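Local coordinates for protein PlyP35 (Listeria phage P35, PDB 6S3Y) that probably binds the Listeria cell wall through two SH3-like domains, directing the phage endolysin to the wall it hydrolyses, at residues Leu39-His42 against Trp46-Gly49; Ser71-Ser74 against Val78-Thr81; Gly108-His111 against Phe117-Leu120. One frame throughout, in Å; residues are numbered along the deposited sequence.

Contact 1: residues Leu39-His42 against Trp46-Gly49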
loop_
_atom_site.group_PDB
_atom_site.type_symbol
_atom_site.label_atom_id
_atom_site.label_comp_id
_atom_site.label_asym_id
_atom_site.label_seq_id
_atom_site.Cartn_x
_atom_site.Cartn_y
_atom_site.Cartn_z
ATOM N N LEU A 39 6.289 -3.368 -15.358
ATOM C CA LEU A 39 7.031 -2.585 -14.349
ATOM C C LEU A 39 8.519 -2.661 -14.697
ATOM O O LEU A 39 8.909 -3.538 -15.468
ATOM C CB LEU A 39 6.776 -3.153 -12.943
ATOM C CG LEU A 39 5.358 -3.016 -12.398
ATOM C CD1 LEU A 39 5.203 -3.786 -11.101
ATOM C CD2 LEU A 39 4.922 -1.582 -12.188
ATOM N N THR A 40 9.334 -1.833 -14.053
ATOM C CA THR A 40 10.810 -1.940 -14.061
ATOM C C THR A 40 11.267 -1.848 -12.613
ATOM O O THR A 40 10.720 -0.987 -11.882
ATOM C CB THR A 40 11.411 -0.889 -15.002
ATOM O OG1 THR A 40 10.813 -1.042 -16.284
ATOM C CG2 THR A 40 12.907 -1.036 -15.127
ATOM N N LYS A 41 12.219 -2.690 -12.212
ATOM C CA LYS A 41 12.802 -2.588 -10.854
ATOM C C LYS A 41 13.386 -1.173 -10.685
ATOM O O LYS A 41 14.059 -0.737 -11.589
ATOM C CB LYS A 41 13.883 -3.645 -10.636
ATOM C CG LYS A 41 14.253 -3.883 -9.170
ATOM C CD LYS A 41 13.182 -4.572 -8.407
ATOM C CE LYS A 41 13.657 -4.973 -7.017
ATOM N NZ LYS A 41 12.704 -4.545 -5.957
ATOM N N HIS A 42 13.052 -0.498 -9.587
ATOM C CA HIS A 42 13.438 0.904 -9.326
ATOM C C HIS A 42 14.571 0.933 -8.306
ATOM O O HIS A 42 15.517 1.696 -8.508
ATOM C CB HIS A 42 12.242 1.733 -8.882
ATOM C CG HIS A 42 12.593 3.108 -8.445
ATOM N ND1 HIS A 42 13.100 4.059 -9.280
ATOM C CD2 HIS A 42 12.519 3.672 -7.231
ATOM C CE1 HIS A 42 13.338 5.160 -8.594
ATOM N NE2 HIS A 42 12.974 4.952 -7.330
ATOM N N TRP A 46 11.370 -1.311 -4.433
ATOM C CA TRP A 46 10.327 -0.660 -5.263
ATOM C C TRP A 46 10.489 -1.010 -6.736
ATOM O O TRP A 46 11.619 -1.220 -7.212
ATOM C CB TRP A 46 10.321 0.858 -5.090
ATOM C CG TRP A 46 9.929 1.313 -3.720
ATOM C CD1 TRP A 46 10.742 1.394 -2.626
ATOM C CD2 TRP A 46 8.618 1.726 -3.290
ATOM N NE1 TRP A 46 10.019 1.815 -1.550
ATOM C CE2 TRP A 46 8.714 2.032 -1.922
ATOM C CE3 TRP A 46 7.380 1.861 -3.924
ATOM C CZ2 TRP A 46 7.626 2.491 -1.183
ATOM C CZ3 TRP A 46 6.302 2.308 -3.194
ATOM C CH2 TRP A 46 6.429 2.635 -1.846
ATOM N N TYR A 47 9.349 -1.039 -7.423
ATOM C CA TYR A 47 9.189 -1.091 -8.887
ATOM C C TYR A 47 8.648 0.268 -9.302
ATOM O O TYR A 47 7.986 0.935 -8.497
ATOM C CB TYR A 47 8.247 -2.228 -9.318
ATOM C CG TYR A 47 8.822 -3.605 -9.162
ATOM C CD1 TYR A 47 9.590 -4.169 -10.161
ATOM C CD2 TYR A 47 8.633 -4.340 -8.003
ATOM C CE1 TYR A 47 10.150 -5.432 -10.014
ATOM C CE2 TYR A 47 9.198 -5.595 -7.835
ATOM C CZ TYR A 47 9.956 -6.142 -8.843
ATOM O OH TYR A 47 10.558 -7.361 -8.695
ATOM N N THR A 48 8.878 0.638 -10.556
ATOM C CA THR A 48 8.224 1.800 -11.176
ATOM C C THR A 48 7.580 1.348 -12.480
ATOM O O THR A 48 7.942 0.294 -12.983
ATOM C CB THR A 48 9.211 2.962 -11.357
ATOM O OG1 THR A 48 8.488 4.100 -11.833
ATOM C CG2 THR A 48 10.332 2.636 -12.310
ATOM N N GLY A 49 6.647 2.133 -12.988
ATOM C CA GLY A 49 6.077 1.943 -14.323
ATOM C C GLY A 49 5.301 3.162 -14.742
ATOM O O GLY A 49 5.269 4.150 -13.970
#
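Leu39-His42 and Trp46-Gly49 are the facing arms of a beta hairpin, joined antiparallel near its turn, on the curled antiparallel sheet of what is probably an SH3-like domain in this cell-wall-binding region. Thr40 and Thr48 form the hydrogen-bonded pair: Thr40 N reaches Thr48 O at 2.8 Å and Thr48 N returns to Thr40 O, both bonds nearly straight. Toward the turn the pairing continues with His42 N giving to Trp46 O at 2.9 Å, its N-H lying tilted from the carbonyl plane. Between these pairs stand Lys41 and Tyr47, a non-hydrogen-bonded pair. Although the Lys41 CB bond heads away from the partner strand, the chain bends at chi2 (71°) and folds back over one face of the Tyr47 ring. Its CD lies 3.9 Å from the ring centroid, a CH-pi contact, while NZ sits above the same ring in a cation-pi contact and makes weak hydrogen bonds to the turn carbonyls of Asn43 and Ser44. Leu39 meets Tyr47 at about a right angle, and its CD1 lies 3.9 Å from Tyr47 CB; the Leu39 side chain also touches Ile62 and Ala67 of neighbouring strands. On the side of the sheet where Thr40 and Thr48 stand, the Thr48 methyl CG2 lies near His42 CB. Thr48 OG1 is held by hydrogen bonds with Gly60 O and Arg59 NH1, which tie the hairpin to strand 56-63. Beyond the last bridge, the edge of the His42 imidazole faces Trp46, CD2 lying 4.2 Å from Trp46 CB.

Contact 2: residues Ser71-Ser74 against Val78-Thr81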
loop_
_atom_site.group_PDB
_atom_site.type_symbol
_atom_site.label_atom_id
_atom_site.label_comp_id
_atom_site.label_asym_id
_atom_site.label_seq_id
_atom_site.Cartn_x
_atom_site.Cartn_y
_atom_site.Cartn_z
ATOM N N SER A 71 7.551 -12.915 -15.711
ATOM C CA SER A 71 8.511 -13.002 -16.845
ATOM C C SER A 71 9.344 -11.715 -16.972
ATOM O O SER A 71 8.911 -10.662 -16.434
ATOM C CB SER A 71 7.792 -13.306 -18.130
ATOM O OG SER A 71 6.847 -12.295 -18.428
ATOM N N LYS A 72 10.466 -11.835 -17.677
ATOM C CA LYS A 72 11.436 -10.710 -17.865
ATOM C C LYS A 72 11.529 -10.316 -19.337
ATOM O O LYS A 72 11.678 -11.219 -20.187
ATOM C CB LYS A 72 12.778 -11.172 -17.327
ATOM C CG LYS A 72 12.728 -11.576 -15.866
ATOM C CD LYS A 72 13.983 -12.274 -15.447
ATOM C CE LYS A 72 14.054 -12.456 -13.947
ATOM N NZ LYS A 72 15.390 -12.971 -13.585
ATOM N N ASN A 73 11.369 -9.035 -19.645
ATOM C CA ASN A 73 11.426 -8.492 -21.032
ATOM C C ASN A 73 12.893 -8.143 -21.364
ATOM O O ASN A 73 13.681 -7.916 -20.416
ATOM C CB ASN A 73 10.475 -7.312 -21.208
ATOM C CG ASN A 73 9.048 -7.638 -20.806
ATOM O OD1 ASN A 73 8.416 -6.916 -20.035
ATOM N ND2 ASN A 73 8.534 -8.724 -21.326
ATOM N N SER A 74 13.250 -8.146 -22.651
ATOM C CA SER A 74 14.624 -7.874 -23.171
ATOM C C SER A 74 15.071 -6.465 -22.772
ATOM O O SER A 74 16.259 -6.286 -22.504
ATOM C CB SER A 74 14.680 -8.012 -24.683
ATOM O OG SER A 74 14.216 -9.290 -25.070
ATOM N N VAL A 78 9.754 -5.919 -16.548
ATOM C CA VAL A 78 9.208 -7.224 -16.109
ATOM C C VAL A 78 7.687 -7.199 -16.287
ATOM O O VAL A 78 7.061 -6.094 -16.311
ATOM C CB VAL A 78 9.617 -7.562 -14.666
ATOM C CG1 VAL A 78 11.108 -7.735 -14.538
ATOM C CG2 VAL A 78 9.122 -6.536 -13.676
ATOM N N ASN A 79 7.105 -8.388 -16.448
ATOM C CA ASN A 79 5.633 -8.558 -16.446
ATOM C C ASN A 79 5.296 -9.110 -15.062
ATOM O O ASN A 79 6.010 -10.031 -14.619
ATOM C CB ASN A 79 5.189 -9.395 -17.630
ATOM C CG ASN A 79 5.865 -8.960 -18.911
ATOM O OD1 ASN A 79 5.721 -7.827 -19.395
ATOM N ND2 ASN A 79 6.664 -9.867 -19.439
ATOM N N ALA A 80 4.327 -8.511 -14.383
ATOM C CA ALA A 80 4.043 -8.848 -12.974
ATOM C C ALA A 80 2.543 -8.895 -12.730
ATOM O O ALA A 80 1.783 -8.207 -13.458
ATOM C CB ALA A 80 4.698 -7.856 -12.029
ATOM N N THR A 81 2.157 -9.648 -11.707
ATOM C CA THR A 81 0.783 -9.726 -11.180
ATOM C C THR A 81 0.741 -9.034 -9.821
ATOM O O THR A 81 1.622 -9.287 -9.014
ATOM C CB THR A 81 0.350 -11.203 -11.091
ATOM O OG1 THR A 81 0.424 -11.701 -12.426
ATOM C CG2 THR A 81 -1.050 -11.363 -10.520
#
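Asn79 spreads its side chain across Ser71 and Asn73, reaching both from the opposite strand. Ser71 and Asn79 are directly paired, and their side chains rise on the same face of the sheet. The Ser71 hydroxyl, swung between its own N and carbonyl carbon (chi1 60°), is brought close to the end of the Asn79 amide, and OG lies 3.4 Å from Asn79 CB. Farther out, the Asn73 and Asn79 side chains cross at about a right angle with their amide planes 60° apart. Underneath, the backbone holds the pair unevenly: Asn79 N gives a firm bond to Ser71 O at 2.9 Å, with an N-H...O angle of 168°, whereas the return bond from Ser71 N to Asn79 O is weak and long at 3.4 Å. Asn79 O also takes a weak hydrogen bond from Thr70 OG1. Lys72 and Val78, the next pair and a non-hydrogen-bonded one, occupy the other face, where Lys72 CG only grazes Val78 CG1 at 4.4 Å and Val78 also rests on Val69. Val78 CA adds a C-H...O contact to Ser71 O at 3.5 Å. Polar on the Ser71 and Asn79 face, with a slight aliphatic touch between Lys72 and Val78 on the other, this is the turn end of an antiparallel beta hairpin, strands 67-72 and 78-89, projecting at the protein surface.

Contact 3: residues Gly108-His111 against Phe117-Leu120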
loop_
_atom_site.group_PDB
_atom_site.type_symbol
_atom_site.label_atom_id
_atom_site.label_comp_id
_atom_site.label_asym_id
_atom_site.label_seq_id
_atom_site.Cartn_x
_atom_site.Cartn_y
_atom_site.Cartn_z
ATOM N N GLY A 108 -10.031 -4.811 11.132
ATOM C CA GLY A 108 -9.402 -4.174 12.298
ATOM C C GLY A 108 -10.318 -3.189 12.970
ATOM O O GLY A 108 -11.403 -2.905 12.411
ATOM N N ILE A 109 -9.883 -2.648 14.102
ATOM C CA ILE A 109 -10.588 -1.551 14.812
ATOM C C ILE A 109 -9.581 -0.430 15.044
ATOM O O ILE A 109 -8.447 -0.732 15.412
ATOM C CB ILE A 109 -11.209 -2.064 16.121
ATOM C CG1 ILE A 109 -12.196 -3.215 15.867
ATOM C CG2 ILE A 109 -11.905 -0.926 16.863
ATOM C CD1 ILE A 109 -12.729 -3.862 17.134
ATOM N N THR A 110 -9.973 0.802 14.795
ATOM C CA THR A 110 -9.141 1.996 15.017
ATOM C C THR A 110 -10.036 3.078 15.612
ATOM O O THR A 110 -11.159 2.745 16.028
ATOM C CB THR A 110 -8.416 2.426 13.736
ATOM O OG1 THR A 110 -7.484 3.462 14.069
ATOM C CG2 THR A 110 -9.361 2.919 12.669
ATOM N N HIS A 111 -9.543 4.304 15.684
ATOM C CA HIS A 111 -10.231 5.460 16.307
ATOM C C HIS A 111 -10.004 6.648 15.403
ATOM O O HIS A 111 -8.980 6.687 14.739
ATOM C CB HIS A 111 -9.692 5.744 17.725
ATOM C CG HIS A 111 -9.799 4.558 18.619
ATOM N ND1 HIS A 111 -8.800 3.625 18.719
ATOM C CD2 HIS A 111 -10.835 4.092 19.344
ATOM C CE1 HIS A 111 -9.190 2.663 19.515
ATOM N NE2 HIS A 111 -10.430 2.923 19.913
ATOM N N PHE A 117 -3.136 9.397 10.960
ATOM C CA PHE A 117 -2.394 8.166 11.344
ATOM C C PHE A 117 -3.292 7.357 12.267
ATOM O O PHE A 117 -3.333 7.639 13.484
ATOM C CB PHE A 117 -1.039 8.529 11.934
ATOM C CG PHE A 117 -0.140 9.224 10.948
ATOM C CD1 PHE A 117 0.594 8.501 10.026
ATOM C CD2 PHE A 117 -0.061 10.608 10.930
ATOM C CE1 PHE A 117 1.411 9.144 9.121
ATOM C CE2 PHE A 117 0.758 11.261 10.017
ATOM C CZ PHE A 117 1.487 10.528 9.117
ATOM N N TYR A 118 -3.994 6.379 11.700
ATOM C CA TYR A 118 -5.048 5.618 12.402
ATOM C C TYR A 118 -4.371 4.586 13.296
ATOM O O TYR A 118 -3.562 3.780 12.828
ATOM C CB TYR A 118 -6.051 5.063 11.390
ATOM C CG TYR A 118 -6.929 6.134 10.812
ATOM C CD1 TYR A 118 -6.501 6.890 9.731
ATOM C CD2 TYR A 118 -8.158 6.433 11.366
ATOM C CE1 TYR A 118 -7.283 7.910 9.213
ATOM C CE2 TYR A 118 -8.957 7.444 10.845
ATOM C CZ TYR A 118 -8.514 8.187 9.777
ATOM O OH TYR A 118 -9.313 9.156 9.263
ATOM N N PRO A 119 -4.646 4.628 14.627
ATOM C CA PRO A 119 -3.971 3.739 15.562
ATOM C C PRO A 119 -4.576 2.337 15.576
ATOM O O PRO A 119 -5.795 2.188 15.574
ATOM C CB PRO A 119 -4.175 4.444 16.910
ATOM C CG PRO A 119 -5.530 5.149 16.727
ATOM C CD PRO A 119 -5.518 5.608 15.293
ATOM N N LEU A 120 -3.699 1.342 15.587
ATOM C CA LEU A 120 -4.064 -0.090 15.707
ATOM C C LEU A 120 -3.351 -0.605 16.963
ATOM O O LEU A 120 -2.080 -0.654 16.958
ATOM C CB LEU A 120 -3.614 -0.878 14.481
ATOM C CG LEU A 120 -4.261 -0.458 13.165
ATOM C CD1 LEU A 120 -3.658 -1.214 11.973
ATOM C CD2 LEU A 120 -5.749 -0.681 13.215
#
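Thr110 makes the hydrogen bond of this contact, giving its hydroxyl to Pro119 O with OG1 2.6 Å from the carbonyl oxygen. The hydroxyl approaches the carbonyl at an angle, tilted 35° out of its plane. With OG1 anti to the backbone N (chi1 -172°), the side chain reaches across to the other strand. The Pro119 carbonyl takes this bond with a weaker C-H...O contact beside it, from Thr110 CA to Pro119 O at 3.4 Å. No regular beta pairing joins the segments, whose short axes run at 120° to each other. They lie in separate sheets of what is probably an SH3-like domain: strand 107-110 pairs with strand 6-17, through Gly108 with Ile8 and Thr110 with Ile6, and strand 117-121 pairs with strand 128-132. The Thr110 side chain therefore bridges two sheets. Van der Waals contacts flank the bond. Between carbons, the methyl CG2 of Thr110 lies 3.9 Å from CD2 of the Tyr118 ring, which meets Phe136 edge-to-face, and Leu120 sends CD2 to within 4.1 Å of Thr110 CB. The His111 and Pro119 side chains cross at about a right angle, the proline CG meeting the imidazole at its edge, 4.1 Å from ND1. Two backbone oxygens also rest against carbon: Ile109 O lies 3.5 Å from Leu120 CD2, and His111 O sits 3.5 Å from Tyr118 CD2.

Contacts 1 and 2 are neighbouring hairpin ends in one curled sheet, where strands 36-41 and 78-89 lie side by side. They touch directly: Leu39 O and Val78 N are 2.7 Å apart, a probable hydrogen bond, and the Tyr47 ring packs on Val78. Contact 1 is partly buried and combines strong backbone pairing with aromatic and aliphatic packing, whereas contact 2 lies at the surface and is largely polar. Contact 3, also partly buried, sits across the chain's centre, about 30 Å from contact 1 and 37 Å from contact 2 between centres. Lacking the backbone pairing of the other two, it depends on side chains.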